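Local coordinates for protein cysteine synthase (Fusobacterium nucleatum subsp. nucleatum, PDB 5Z5C) that binds pyridoxal 5'-phosphate and produces hydrogen sulfide, probably with cysteine desulfhydrase and cysteine synthase activities, at residues Asp51-Tyr56 / Glu159-Gly164; Pro72-Thr77 / Pro144-Pro149; Pro101-Glu106 / Gly127-Ser132; Leu212-Ser217 / Gly233-Phe238. All blocks are in the same frame, centred on the assembly; numbering follows the deposited sequence.

Contacts 2 and 4 are buried, contacts 1 and 3 only partly so. Contact 1 packs two crossing helices and adds one tyrosine-glutamate hydrogen bond. Contact 2 uses backbone hydrogen bonds to lay a loop on the edge strand of the smaller parallel sheet, whereas contact 3, at the end of the next strand of that sheet, is held by a proline and two other side chains round one phenylalanine. Contact 4 belongs to the other parallel sheet and reaches the cofactor through Ile234 and Gly233. Contacts 2 and 3 touch where Ala76 meets Ser132, and contacts 3 and 4 where Glu237 meets Phe129 and Leu130.

Contact 1. Residues Asp51-Tyr56 / Glu159-Gly164; sequences DRMAFY and EAHYYG
Tyr56 packs against Ala160 in a helix-to-helix contact, where helix 50-57 meets helix 155-163 at a steep angle: the axes of 51-56 and 159-163 cross at 106°, 8.8 Å apart. The small alanine suits the crossing point, since its CB lies 3.4 Å from Tyr56 CB. Tyr56 CG is turned anti to its backbone N (chi1 -174°), and the ring lies with one face on Ala160 CA, a CH-pi contact 3.9 Å from the centroid. At the phenol end Tyr56 OH donates to the anti lone pair of Glu159 OE1 (3.2 Å), an oxygen lying in the plane of the ring at its edge, while the carboxylate itself is turned nearly perpendicular to the ring. The same oxygen is also bonded by NZ of the chemically dimethylated Lys60. Tyr163 CD2 also approaches Tyr56 OH, at 3.3 Å. Both helices belong to the fold type II architecture of pyridoxal-phosphate enzymes, and on the side of Met53 and His161 the contact nears the cofactor: the His161 side chain is about 4 Å from it. Met53 CB meets His161 NE2 at 3.9 Å before the thioether bends away. The extended chain of Arg52 brings NH1 near Gly164, just after helix 155-163; its guanidinium forms salt bridges with Glu41 and Glu168, which would balance its charge in this buried place. Gly164 is the N-cap of helix 165-172, and at this sharp join a CB would run into Ala160 O, so glycine fits.

Contact 2. Residues Pro72-Thr77 / Pro144-Pro149; sequences PIVEAT and PDTYLP
Ile73 and Tyr147 form a single parallel beta bridge, by which the loop 144-149 runs beside strand 73-76 for a short distance. Two backbone hydrogen bonds make it: Tyr147 N gives to Pro72 O (2.9 Å) and Val74 N gives to Tyr147 O (3.0 Å). Both carbonyls also receive a CA-H contact, from Thr146 CA and Ile73 CA respectively. The next rung of a parallel ladder would need an amide hydrogen at Pro149, which proline lacks; its CD instead lies tightly against Val74 O, at 3.0 Å, and the bridging stops there.

Apolar contacts fill in around the backbone. Ile73 CG2, anti to its backbone N (chi1 of CG1 -58°), touches Pro149 CG at 3.7 Å, the two side chains crossing at about a right angle. The beta-branched pair Val74 and Thr146 meet methyl to methyl, CG2 to CG2, at 3.7 Å, while Leu148 CD2 lies against Val74 O and CB.

Among the polar groups, Thr146 OG1 bonds Asn143 O. Glu75 has its side chain alongside Pro149, running the opposite way. Its OE1 takes the amide of Ala76 (2.9 Å), and OE2 accepts from Gln151 N, so both oxygens of this buried carboxylate are engaged.

The regular sheet of 120-122 and 96-101 ends at strand 73-76, and Tyr147 bridges beyond it: the loop adds a short parallel rung to the edge of an alpha/beta domain like those of fold type II pyridoxal-phosphate enzymes.

Contact 3. Residues Pro101-Glu106 / Gly127-Ser132; sequences PDWMSE and GGFLGS
Pro101 and Phe129 meet where the end of strand 96-101 faces the turn leading into helix 130-133, their CA atoms 5.9 Å apart. Pro101 opens a type I beta turn ending at Met104, closed by a weak Met104 N to Pro101 O bond. On the other side Gly127 and Gly128 have positive phi, which glycine tolerates easily; Phe129, the N-cap of the helix, has it too (98°), and the cis Gly128-Phe129 peptide bond is unusual. Ser132 OG, one turn on, receives a weak bond from Phe129 N.

The phenylalanine ring is the meeting surface. Pro101 CG stands over its centre, 3.6 Å from the centroid and 8° off the normal, a CH-pi contact for which a rigid proline ring is well suited. Trp103 CZ2 lies 3.6 Å from Phe129 CE2; the six-membered ring of Trp103 is inclined 70° to the Phe129 ring, an oblique meeting, neither stacked nor T-shaped. Met104 CE reaches Phe129 CZ at 3.6 Å, the flexible thioether bending at chi2 and chi3 to get there. Pro101 CB lies against one indole face.

Ser132 rests on Val122 of the neighbouring strand 120-122, Trp103 makes a cation-pi contact with Arg124, and Glu237 touches Phe129 from another loop.

Contact 4. Residues Leu212-Ser217 / Gly233-Phe238; sequences LEPLNS and GISDEF. With PLP (pyridoxal-5'-phosphate), chain G.
Leu212 and Ile234 approach each other obliquely through their branch ends, with Leu212 CD2 3.5 Å from Ile234 CD1. Ile234 CG1 is placed between its backbone N and carbonyl carbon (chi1 67°), and the CD1 it carries also lies 3.9 Å from Pro214 CD, so one methyl serves both the leucine and the proline. The other branch goes elsewhere: CG2, anti to the carbonyl carbon, touches PLP C6 at 3.6 Å. A beta-branched aliphatic residue suits this position because it can face the hydrophobic interior and the pyridine ring at once.

Just before it, Gly233 O comes to 3.4 Å from PLP C5. A CB here would collide with the cofactor, and at these backbone angles it would also jam against the preceding carbonyl O, so glycine is called for. Both residues thus line the cofactor pocket, whose polar grip on pyridoxal phosphate comes from residues such as Asn80, Thr189, Thr192 and Ser276.

The CB of Ser235 points toward Pro214, but the modelled approach of its hydroxyl to the proline ring is implausibly short and its exact position is doubtful. A water bonds to Ser217 OG at 2.9 Å; its other leg, to Ser235 O, is modelled very short and is doubtful. Ser217 OG also accepts from the amides of Val226 and Ala227, while His229 NE2 bonds Ser235 O.

Strand 210-214, which ends in the type I turn Pro214-Ser217, lies inside a parallel sheet between 182-186 and 252-254; the start of loop 233-238, which follows helix 219-222, lies between the strand's end and the cofactor.

Contact 1. Residues Asp51-Tyr56 / Glu159-Gly164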
# COMPACT_ATOMS: atom_id res chain seq x y z
N ASP B 51 -2.64 3.66 10.36
CA ASP B 51 -1.26 3.40 10.79
C ASP B 51 -0.65 4.56 11.59
O ASP B 51 0.07 4.30 12.54
CB ASP B 51 -0.35 3.11 9.60
CG ASP B 51 -0.71 1.83 8.86
OD1 ASP B 51 -0.86 0.78 9.52
OD2 ASP B 51 -0.83 1.88 7.62
N ARG B 52 -0.92 5.81 11.19
CA ARG B 52 -0.41 6.98 11.90
C ARG B 52 -0.95 6.99 13.34
O ARG B 52 -0.23 7.25 14.28
CB ARG B 52 -0.89 8.26 11.25
CG ARG B 52 -0.34 8.52 9.86
CD ARG B 52 -1.00 9.74 9.30
NE ARG B 52 -0.49 10.15 8.01
CZ ARG B 52 0.40 11.11 7.83
NH1 ARG B 52 1.04 11.63 8.87
NH2 ARG B 52 0.70 11.49 6.61
N MET B 53 -2.23 6.66 13.45
CA MET B 53 -2.99 6.68 14.67
C MET B 53 -2.58 5.55 15.61
O MET B 53 -2.40 5.79 16.78
CB MET B 53 -4.47 6.57 14.34
CG MET B 53 -5.38 6.81 15.52
SD MET B 53 -5.83 5.34 16.44
CE MET B 53 -7.18 4.73 15.43
N ALA B 54 -2.48 4.33 15.09
CA ALA B 54 -2.01 3.19 15.88
C ALA B 54 -0.59 3.37 16.43
O ALA B 54 -0.32 3.05 17.61
CB ALA B 54 -2.12 1.88 15.11
N PHE B 55 0.30 3.91 15.60
CA PHE B 55 1.65 4.17 16.03
C PHE B 55 1.74 5.25 17.10
O PHE B 55 2.44 5.07 18.10
CB PHE B 55 2.53 4.59 14.91
CG PHE B 55 3.90 4.93 15.37
CD1 PHE B 55 4.73 3.95 15.86
CD2 PHE B 55 4.33 6.26 15.37
CE1 PHE B 55 6.00 4.28 16.30
CE2 PHE B 55 5.59 6.58 15.83
CZ PHE B 55 6.43 5.60 16.27
N TYR B 56 1.07 6.39 16.86
CA TYR B 56 1.06 7.45 17.87
C TYR B 56 0.54 6.98 19.21
O TYR B 56 1.09 7.36 20.25
CB TYR B 56 0.18 8.63 17.46
CG TYR B 56 0.25 9.81 18.42
CD1 TYR B 56 1.24 10.77 18.30
CD2 TYR B 56 -0.68 9.95 19.45
CE1 TYR B 56 1.31 11.84 19.18
CE2 TYR B 56 -0.62 11.03 20.33
CZ TYR B 56 0.38 11.96 20.20
OH TYR B 56 0.45 13.03 21.06
N GLU B 159 -5.31 13.28 18.73
CA GLU B 159 -3.98 13.88 18.89
C GLU B 159 -3.01 13.39 17.83
O GLU B 159 -2.16 14.16 17.40
CB GLU B 159 -3.33 13.55 20.24
CG GLU B 159 -3.85 14.30 21.48
CD GLU B 159 -3.38 13.68 22.79
OE1 GLU B 159 -2.26 13.14 22.83
OE2 GLU B 159 -4.14 13.72 23.78
N ALA B 160 -3.07 12.10 17.50
CA ALA B 160 -2.19 11.52 16.44
C ALA B 160 -2.26 12.38 15.18
O ALA B 160 -1.23 12.76 14.62
CB ALA B 160 -2.60 10.09 16.13
N HIS B 161 -3.48 12.77 14.81
CA HIS B 161 -3.71 13.52 13.59
C HIS B 161 -3.44 15.00 13.74
O HIS B 161 -3.05 15.65 12.77
CB HIS B 161 -5.11 13.23 13.05
CG HIS B 161 -5.33 11.79 12.74
ND1 HIS B 161 -4.41 11.04 12.05
CD2 HIS B 161 -6.32 10.94 13.08
CE1 HIS B 161 -4.85 9.80 11.94
NE2 HIS B 161 -6.00 9.71 12.58
N TYR B 162 -3.58 15.53 14.96
CA TYR B 162 -3.10 16.88 15.26
C TYR B 162 -1.57 17.03 15.09
O TYR B 162 -1.12 17.99 14.48
CB TYR B 162 -3.55 17.35 16.69
CG TYR B 162 -2.97 18.67 17.12
CD1 TYR B 162 -3.55 19.87 16.72
CD2 TYR B 162 -1.83 18.73 17.91
CE1 TYR B 162 -3.01 21.09 17.10
CE2 TYR B 162 -1.28 19.95 18.30
CZ TYR B 162 -1.89 21.12 17.89
OH TYR B 162 -1.36 22.34 18.27
N TYR B 163 -0.80 16.08 15.65
CA TYR B 163 0.69 16.13 15.63
C TYR B 163 1.31 15.63 14.33
O TYR B 163 2.36 16.11 13.91
CB TYR B 163 1.28 15.41 16.89
CG TYR B 163 1.05 16.16 18.18
CD1 TYR B 163 1.68 17.38 18.42
CD2 TYR B 163 0.19 15.67 19.16
CE1 TYR B 163 1.47 18.08 19.61
CE2 TYR B 163 -0.04 16.37 20.35
CZ TYR B 163 0.61 17.57 20.56
OH TYR B 163 0.41 18.28 21.72
N GLY B 164 0.63 14.70 13.67
CA GLY B 164 1.10 14.09 12.41
C GLY B 164 0.53 14.73 11.16
O GLY B 164 1.05 15.76 10.70

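Contact 2. Residues Pro72-Thr77 / Pro144-Pro149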
# COMPACT_ATOMS: atom_id res chain seq x y z
N PRO B 72 -1.31 -7.73 26.20
CA PRO B 72 -2.21 -7.80 25.06
C PRO B 72 -2.88 -6.45 24.70
O PRO B 72 -3.32 -5.70 25.59
CB PRO B 72 -3.27 -8.81 25.52
CG PRO B 72 -3.28 -8.70 27.01
CD PRO B 72 -1.83 -8.50 27.35
N ILE B 73 -2.95 -6.17 23.40
CA ILE B 73 -3.69 -5.04 22.88
C ILE B 73 -5.03 -5.60 22.38
O ILE B 73 -5.07 -6.53 21.58
CB ILE B 73 -2.94 -4.35 21.74
CG1 ILE B 73 -1.55 -3.88 22.21
CG2 ILE B 73 -3.78 -3.19 21.18
CD1 ILE B 73 -0.58 -3.59 21.07
N VAL B 74 -6.11 -5.03 22.86
CA VAL B 74 -7.43 -5.57 22.62
C VAL B 74 -8.37 -4.48 22.10
O VAL B 74 -8.45 -3.43 22.69
CB VAL B 74 -8.02 -6.14 23.92
CG1 VAL B 74 -9.36 -6.82 23.63
CG2 VAL B 74 -7.04 -7.12 24.55
N GLU B 75 -9.12 -4.78 21.03
CA GLU B 75 -10.01 -3.77 20.37
C GLU B 75 -11.16 -4.48 19.64
O GLU B 75 -11.13 -5.71 19.42
CB GLU B 75 -9.17 -2.87 19.45
CG GLU B 75 -9.86 -1.74 18.64
CD GLU B 75 -10.56 -0.72 19.52
OE1 GLU B 75 -11.44 -1.13 20.32
OE2 GLU B 75 -10.24 0.47 19.43
N ALA B 76 -12.20 -3.71 19.34
CA ALA B 76 -13.34 -4.17 18.54
C ALA B 76 -13.39 -3.35 17.24
O ALA B 76 -13.49 -2.15 17.30
CB ALA B 76 -14.63 -4.01 19.33
N THR B 77 -13.29 -4.04 16.10
CA THR B 77 -13.18 -3.45 14.74
C THR B 77 -13.10 -4.63 13.74
O THR B 77 -12.74 -5.77 14.10
CB THR B 77 -11.93 -2.54 14.58
OG1 THR B 77 -11.80 -2.11 13.22
CG2 THR B 77 -10.63 -3.31 14.97
N PRO B 144 -5.58 -7.57 33.84
CA PRO B 144 -5.28 -6.15 34.10
C PRO B 144 -4.05 -5.53 33.41
O PRO B 144 -3.84 -4.33 33.55
CB PRO B 144 -5.09 -6.09 35.63
CG PRO B 144 -5.59 -7.40 36.16
CD PRO B 144 -5.34 -8.38 35.05
N ASP B 145 -3.23 -6.30 32.69
CA ASP B 145 -2.18 -5.70 31.84
C ASP B 145 -2.69 -5.22 30.47
O ASP B 145 -1.96 -4.55 29.73
CB ASP B 145 -1.03 -6.70 31.64
CG ASP B 145 -0.39 -7.11 32.95
OD1 ASP B 145 -0.80 -6.57 34.00
OD2 ASP B 145 0.52 -7.98 32.93
N THR B 146 -3.95 -5.56 30.16
CA THR B 146 -4.58 -5.25 28.90
C THR B 146 -4.48 -3.76 28.55
O THR B 146 -4.86 -2.90 29.36
CB THR B 146 -6.07 -5.65 28.90
OG1 THR B 146 -6.18 -7.07 28.93
CG2 THR B 146 -6.79 -5.14 27.64
N TYR B 147 -3.99 -3.46 27.35
CA TYR B 147 -4.23 -2.13 26.79
C TYR B 147 -5.41 -2.12 25.82
O TYR B 147 -5.48 -2.93 24.90
CB TYR B 147 -2.98 -1.58 26.10
CG TYR B 147 -3.12 -0.14 25.70
CD1 TYR B 147 -2.99 0.87 26.64
CD2 TYR B 147 -3.39 0.21 24.38
CE1 TYR B 147 -3.13 2.21 26.28
CE2 TYR B 147 -3.53 1.54 24.01
CZ TYR B 147 -3.39 2.53 24.96
OH TYR B 147 -3.53 3.85 24.59
N LEU B 148 -6.32 -1.16 26.05
CA LEU B 148 -7.50 -0.93 25.22
C LEU B 148 -7.25 0.34 24.42
O LEU B 148 -7.16 1.39 25.00
CB LEU B 148 -8.76 -0.75 26.08
CG LEU B 148 -9.31 -1.99 26.78
CD1 LEU B 148 -10.34 -1.60 27.84
CD2 LEU B 148 -9.91 -2.97 25.77
N PRO B 149 -7.08 0.23 23.10
CA PRO B 149 -6.96 1.47 22.30
C PRO B 149 -8.14 2.43 22.41
O PRO B 149 -7.92 3.64 22.33
CB PRO B 149 -6.83 0.94 20.87
CG PRO B 149 -6.12 -0.36 21.05
CD PRO B 149 -6.74 -0.96 22.29

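Contact 3. Residues Pro101-Glu106 / Gly127-Ser132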
# COMPACT_ATOMS: atom_id res chain seq x y z
N PRO B 101 -18.15 -9.02 14.84
CA PRO B 101 -19.32 -9.88 14.63
C PRO B 101 -19.06 -11.07 13.70
O PRO B 101 -18.17 -10.99 12.86
CB PRO B 101 -20.35 -8.94 14.00
CG PRO B 101 -19.95 -7.58 14.47
CD PRO B 101 -18.45 -7.61 14.49
N ASP B 102 -19.84 -12.14 13.88
CA ASP B 102 -19.58 -13.43 13.20
C ASP B 102 -20.02 -13.50 11.71
O ASP B 102 -19.69 -14.46 11.03
CB ASP B 102 -20.12 -14.62 14.01
CG ASP B 102 -21.63 -14.61 14.20
OD1 ASP B 102 -22.31 -13.74 13.62
OD2 ASP B 102 -22.13 -15.48 14.98
N TRP B 103 -20.76 -12.50 11.24
CA TRP B 103 -21.16 -12.38 9.83
C TRP B 103 -20.21 -11.48 8.97
O TRP B 103 -20.49 -11.25 7.79
CB TRP B 103 -22.62 -11.88 9.73
CG TRP B 103 -22.86 -10.50 10.29
CD1 TRP B 103 -22.65 -9.30 9.65
CD2 TRP B 103 -23.35 -10.17 11.60
NE1 TRP B 103 -22.97 -8.25 10.48
CE2 TRP B 103 -23.41 -8.75 11.68
CE3 TRP B 103 -23.74 -10.93 12.71
CZ2 TRP B 103 -23.85 -8.08 12.84
CZ3 TRP B 103 -24.19 -10.27 13.86
CH2 TRP B 103 -24.23 -8.85 13.91
N MET B 104 -19.11 -10.99 9.55
CA MET B 104 -18.10 -10.20 8.78
C MET B 104 -17.44 -11.10 7.76
O MET B 104 -17.21 -12.25 8.04
CB MET B 104 -17.02 -9.64 9.70
CG MET B 104 -17.50 -8.65 10.74
SD MET B 104 -18.12 -7.14 9.98
CE MET B 104 -19.88 -7.34 10.24
N SER B 105 -17.10 -10.56 6.60
CA SER B 105 -16.63 -11.37 5.46
C SER B 105 -15.28 -12.04 5.71
O SER B 105 -14.49 -11.58 6.55
CB SER B 105 -16.50 -10.52 4.19
OG SER B 105 -15.36 -9.69 4.24
N GLU B 106 -15.04 -13.10 4.94
CA GLU B 106 -13.82 -13.92 4.98
C GLU B 106 -12.59 -13.02 4.69
O GLU B 106 -11.59 -13.08 5.39
CB GLU B 106 -13.92 -15.14 4.02
CG GLU B 106 -13.18 -15.14 2.64
CD GLU B 106 -13.76 -14.28 1.52
OE1 GLU B 106 -14.60 -13.39 1.80
OE2 GLU B 106 -13.36 -14.48 0.35
N GLY B 127 -24.94 -9.81 20.80
CA GLY B 127 -25.21 -8.37 20.85
C GLY B 127 -24.31 -7.57 19.93
O GLY B 127 -23.33 -6.97 20.37
N GLY B 128 -24.63 -7.53 18.64
CA GLY B 128 -23.85 -6.73 17.70
C GLY B 128 -22.46 -7.31 17.57
O GLY B 128 -22.36 -8.52 17.49
N PHE B 129 -21.37 -6.53 17.54
CA PHE B 129 -21.22 -5.07 17.37
C PHE B 129 -21.05 -4.28 18.68
O PHE B 129 -19.91 -4.06 19.12
CB PHE B 129 -22.20 -4.36 16.36
CG PHE B 129 -21.75 -4.39 14.90
CD1 PHE B 129 -20.46 -3.96 14.54
CD2 PHE B 129 -22.61 -4.82 13.89
CE1 PHE B 129 -20.04 -4.01 13.22
CE2 PHE B 129 -22.19 -4.86 12.56
CZ PHE B 129 -20.91 -4.46 12.23
N LEU B 130 -22.15 -3.84 19.30
CA LEU B 130 -22.04 -3.10 20.58
C LEU B 130 -21.45 -4.03 21.64
O LEU B 130 -20.63 -3.61 22.45
CB LEU B 130 -23.39 -2.49 21.05
CG LEU B 130 -23.65 -0.98 20.81
CD1 LEU B 130 -22.49 -0.12 21.35
CD2 LEU B 130 -23.90 -0.69 19.34
N GLY B 131 -21.85 -5.30 21.60
CA GLY B 131 -21.30 -6.33 22.47
C GLY B 131 -19.87 -6.74 22.16
O GLY B 131 -19.21 -7.29 23.02
N SER B 132 -19.39 -6.50 20.93
CA SER B 132 -17.96 -6.65 20.62
C SER B 132 -17.11 -5.66 21.45
O SER B 132 -16.04 -6.04 21.93
CB SER B 132 -17.67 -6.50 19.11
OG SER B 132 -18.18 -7.58 18.35

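Contact 4. Residues Leu212-Ser217 / Gly233-Phe238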
# COMPACT_ATOMS: atom_id res chain seq x y z
N LEU B 212 -17.95 14.56 7.68
CA LEU B 212 -18.75 13.99 6.62
C LEU B 212 -19.41 12.72 7.10
O LEU B 212 -18.83 11.96 7.86
CB LEU B 212 -17.88 13.79 5.37
CG LEU B 212 -18.49 13.08 4.15
CD1 LEU B 212 -17.78 13.48 2.88
CD2 LEU B 212 -18.46 11.56 4.31
N GLU B 213 -20.63 12.50 6.64
CA GLU B 213 -21.40 11.30 6.94
C GLU B 213 -22.02 10.82 5.63
O GLU B 213 -22.10 11.59 4.69
CB GLU B 213 -22.52 11.62 7.98
CG GLU B 213 -23.70 12.40 7.37
CD GLU B 213 -24.69 13.01 8.35
OE1 GLU B 213 -24.68 12.65 9.54
OE2 GLU B 213 -25.51 13.85 7.91
N PRO B 214 -22.46 9.56 5.56
CA PRO B 214 -23.30 9.12 4.44
C PRO B 214 -24.76 9.60 4.56
O PRO B 214 -25.36 9.49 5.61
CB PRO B 214 -23.26 7.59 4.54
CG PRO B 214 -22.66 7.27 5.84
CD PRO B 214 -22.29 8.53 6.57
N LEU B 215 -25.31 10.13 3.48
CA LEU B 215 -26.73 10.47 3.38
C LEU B 215 -27.67 9.27 3.67
O LEU B 215 -28.77 9.47 4.20
CB LEU B 215 -27.00 11.01 1.99
CG LEU B 215 -28.31 11.74 1.72
CD1 LEU B 215 -28.48 12.93 2.66
CD2 LEU B 215 -28.33 12.20 0.27
N ASN B 216 -27.20 8.06 3.34
CA ASN B 216 -27.90 6.78 3.62
C ASN B 216 -27.93 6.40 5.11
O ASN B 216 -28.70 5.53 5.48
CB ASN B 216 -27.24 5.57 2.88
CG ASN B 216 -26.73 5.92 1.49
OD1 ASN B 216 -25.81 6.73 1.36
ND2 ASN B 216 -27.32 5.32 0.46
N SER B 217 -27.05 6.97 5.93
CA SER B 217 -27.04 6.73 7.38
C SER B 217 -26.40 7.90 8.10
O SER B 217 -25.21 7.88 8.43
CB SER B 217 -26.32 5.45 7.75
OG SER B 217 -26.52 5.19 9.13
N GLY B 233 -15.59 2.23 6.57
CA GLY B 233 -14.75 3.00 7.46
C GLY B 233 -15.42 4.19 8.12
O GLY B 233 -14.89 4.68 9.11
N ILE B 234 -16.53 4.71 7.57
CA ILE B 234 -17.25 5.82 8.23
C ILE B 234 -18.65 5.43 8.72
O ILE B 234 -19.28 4.51 8.18
CB ILE B 234 -17.31 7.12 7.39
CG1 ILE B 234 -18.17 6.95 6.12
CG2 ILE B 234 -15.89 7.60 7.06
CD1 ILE B 234 -18.57 8.27 5.50
N SER B 235 -19.12 6.18 9.73
CA SER B 235 -20.41 5.97 10.41
C SER B 235 -20.94 4.51 10.41
O SER B 235 -21.81 4.12 9.65
CB SER B 235 -21.44 6.95 9.84
OG SER B 235 -21.71 6.65 8.48
N ASP B 236 -20.35 3.70 11.27
CA ASP B 236 -20.77 2.31 11.38
C ASP B 236 -21.55 2.00 12.67
O ASP B 236 -21.91 0.84 12.88
CB ASP B 236 -19.54 1.40 11.26
CG ASP B 236 -18.63 1.46 12.47
OD1 ASP B 236 -18.88 2.31 13.38
OD2 ASP B 236 -17.66 0.66 12.52
N GLU B 237 -21.82 3.01 13.54
CA GLU B 237 -22.31 2.69 14.89
C GLU B 237 -23.12 3.75 15.67
O GLU B 237 -24.21 3.44 16.14
CB GLU B 237 -21.13 2.20 15.76
CG GLU B 237 -21.52 1.10 16.74
CD GLU B 237 -21.79 -0.23 16.05
OE1 GLU B 237 -20.94 -0.67 15.24
OE2 GLU B 237 -22.85 -0.83 16.31
N PHE B 238 -22.58 4.95 15.85
CA PHE B 238 -23.16 5.98 16.75
C PHE B 238 -22.21 7.17 16.66
O PHE B 238 -21.04 6.95 16.41
CB PHE B 238 -23.33 5.48 18.23
CG PHE B 238 -22.03 5.34 19.05
CD1 PHE B 238 -20.84 4.85 18.46
CD2 PHE B 238 -22.02 5.63 20.42
CE1 PHE B 238 -19.67 4.73 19.22
CE2 PHE B 238 -20.85 5.50 21.18
CZ PHE B 238 -19.68 5.04 20.58
N1 PLP G . -12.04 5.87 5.79
C2 PLP G . -11.46 4.67 6.03
C2A PLP G . -11.09 3.73 4.93
C3 PLP G . -11.17 4.29 7.43
O3 PLP G . -10.60 3.10 7.71
C4 PLP G . -11.55 5.21 8.51
C4A PLP G . -11.28 4.86 9.92
C5 PLP G . -12.18 6.49 8.12
C6 PLP G . -12.39 6.74 6.77
C5A PLP G . -12.58 7.48 9.20
O4P PLP G . -11.46 8.00 9.94
P PLP G . -11.55 8.35 11.51
O1P PLP G . -11.70 7.02 12.20
O2P PLP G . -10.28 9.10 11.80
O3P PLP G . -12.77 9.25 11.59
O HOH W 1 -24.15 4.36 10.61